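Local coordinates for protein aromatic-amino-acid aminotransferase (Burkholderia pseudomallei, PDB 4F4E) that probably catalyses pyridoxal phosphate-dependent transfer of amino groups between aromatic amino acids such as tyrosine and 2-oxoglutarate, working as a homodimer, at residues Pro231-Ala236 / Arg252-Ala257. Residues are numbered along the deposited sequence; the frame is centred on the assembly and turned at random.
Sequences PFLDIA and RLFAAA
The ring of Phe254 reaches from helix 249-256 to strand 230-235, where Pro231 meets its CD1/CE1 half and Leu233 its CD2/CE2 half, both obliquely and from the same side of the ring plane. Its CE1 approaches Pro231 CB to 3.6 Å, while CD1 is 3.8 Å from Pro231 CG, so the pyrrolidine ring runs alongside that ortho-meta bond. In one of two modelled conformers of Leu233, and so less certainly, Leu233 CD1 meets Phe254 CD2 at 3.6 Å and Leu233 CD2 sits 4.0 Å from Phe254 CE2. With Phe254 CG anti to its own carbonyl carbon (chi1 -80°), the ring extends from the helix toward the sheet. No hydrogen bond joins the two segments, and the three side chains that touch are all buried. Phe254 also touches Val221 of helix 214-227, Val261 and Leu200, while Pro231 also rests on Val224. The intervening residue Phe232 turns to the other face of the sheet, against helix 125-140. Asp234 points the same way; its OD2 is hydrogen-bonded to His156 NE2 and lies close to N1 of the modified lysine carrying pyridoxal phosphate. Strand 230-235, helix 249-256 and the neighbouring parallel strand 261-266 thus form a beta-alpha-beta crossover, packed on the sheet face opposite helix 125-140, as in the large domain of class I (fold type I) aminotransferases.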
# COMPACT_ATOMS: atom_id res chain seq x y z
N PRO A 231 -10.59 -21.86 -3.16
CA PRO A 231 -10.12 -21.29 -4.42
C PRO A 231 -9.76 -19.81 -4.25
O PRO A 231 -10.54 -19.04 -3.71
CB PRO A 231 -11.30 -21.46 -5.36
CG PRO A 231 -12.49 -21.40 -4.45
CD PRO A 231 -12.06 -21.96 -3.11
N PHE A 232 -8.59 -19.47 -4.77
CA PHE A 232 -8.11 -18.11 -4.74
C PHE A 232 -7.89 -17.72 -6.18
O PHE A 232 -6.83 -17.98 -6.79
CB PHE A 232 -6.84 -17.95 -3.84
CG PHE A 232 -6.65 -16.54 -3.29
CD1 PHE A 232 -7.00 -15.41 -4.05
CD2 PHE A 232 -6.09 -16.35 -2.06
CE1 PHE A 232 -6.83 -14.11 -3.52
CE2 PHE A 232 -5.92 -15.05 -1.53
CZ PHE A 232 -6.31 -13.94 -2.25
N LEU A 233 -8.90 -17.08 -6.78
CA LEU A 233 -8.78 -16.68 -8.18
C LEU A 233 -7.97 -15.39 -8.27
O LEU A 233 -8.12 -14.47 -7.45
CB LEU A 233 -10.17 -16.53 -8.81
CG LEU A 233 -10.92 -17.85 -9.01
CD1 LEU A 233 -12.41 -17.61 -9.08
CD2 LEU A 233 -10.44 -18.54 -10.29
N ASP A 234 -7.08 -15.32 -9.27
CA ASP A 234 -6.26 -14.14 -9.54
C ASP A 234 -6.58 -13.72 -10.97
O ASP A 234 -6.29 -14.45 -11.95
CB ASP A 234 -4.79 -14.50 -9.43
CG ASP A 234 -3.85 -13.33 -9.67
OD1 ASP A 234 -4.27 -12.31 -10.29
OD2 ASP A 234 -2.66 -13.43 -9.26
N ILE A 235 -7.31 -12.60 -11.07
CA ILE A 235 -7.81 -12.05 -12.35
C ILE A 235 -7.17 -10.68 -12.61
O ILE A 235 -7.67 -9.62 -12.22
CB ILE A 235 -9.35 -12.05 -12.41
CG1 ILE A 235 -9.86 -11.67 -13.82
CG2 ILE A 235 -9.98 -11.21 -11.27
CD1 ILE A 235 -11.38 -11.93 -14.03
N ALA A 236 -5.99 -10.73 -13.23
CA ALA A 236 -5.19 -9.55 -13.49
C ALA A 236 -5.35 -9.04 -14.94
O ALA A 236 -4.84 -7.99 -15.26
CB ALA A 236 -3.73 -9.85 -13.20
N ARG A 252 -17.14 -16.47 -12.13
CA ARG A 252 -18.58 -16.69 -12.07
C ARG A 252 -18.99 -18.15 -11.86
O ARG A 252 -19.98 -18.40 -11.15
CB ARG A 252 -19.25 -16.08 -13.31
CG ARG A 252 -19.02 -14.56 -13.32
CD ARG A 252 -19.68 -13.83 -14.48
NE ARG A 252 -19.18 -12.44 -14.52
CZ ARG A 252 -19.58 -11.50 -15.39
NH1 ARG A 252 -20.52 -11.72 -16.27
NH2 ARG A 252 -19.07 -10.28 -15.34
N LEU A 253 -18.20 -19.07 -12.41
CA LEU A 253 -18.42 -20.52 -12.24
C LEU A 253 -18.26 -20.89 -10.77
O LEU A 253 -19.05 -21.67 -10.24
CB LEU A 253 -17.44 -21.35 -13.09
CG LEU A 253 -17.81 -21.43 -14.58
CD1 LEU A 253 -16.70 -21.99 -15.53
CD2 LEU A 253 -19.07 -22.26 -14.73
N PHE A 254 -17.23 -20.32 -10.13
CA PHE A 254 -17.02 -20.55 -8.69
C PHE A 254 -18.12 -19.89 -7.88
O PHE A 254 -18.60 -20.47 -6.89
CB PHE A 254 -15.64 -20.10 -8.21
CG PHE A 254 -14.53 -21.08 -8.53
CD1 PHE A 254 -14.28 -22.11 -7.70
CD2 PHE A 254 -13.78 -20.93 -9.65
CE1 PHE A 254 -13.27 -23.01 -7.98
CE2 PHE A 254 -12.76 -21.82 -9.95
CZ PHE A 254 -12.52 -22.87 -9.10
N ALA A 255 -18.52 -18.69 -8.28
CA ALA A 255 -19.58 -17.98 -7.60
C ALA A 255 -20.87 -18.79 -7.64
O ALA A 255 -21.56 -18.91 -6.62
CB ALA A 255 -19.78 -16.58 -8.20
N ALA A 256 -21.17 -19.38 -8.80
CA ALA A 256 -22.42 -20.12 -9.01
C ALA A 256 -22.47 -21.40 -8.20
O ALA A 256 -23.56 -21.93 -7.97
CB ALA A 256 -22.61 -20.43 -10.51
N ALA A 257 -21.30 -21.90 -7.78
CA ALA A 257 -21.16 -23.14 -7.01
C ALA A 257 -21.36 -23.05 -5.50
O ALA A 257 -21.21 -24.05 -4.80
CB ALA A 257 -19.79 -23.80 -7.31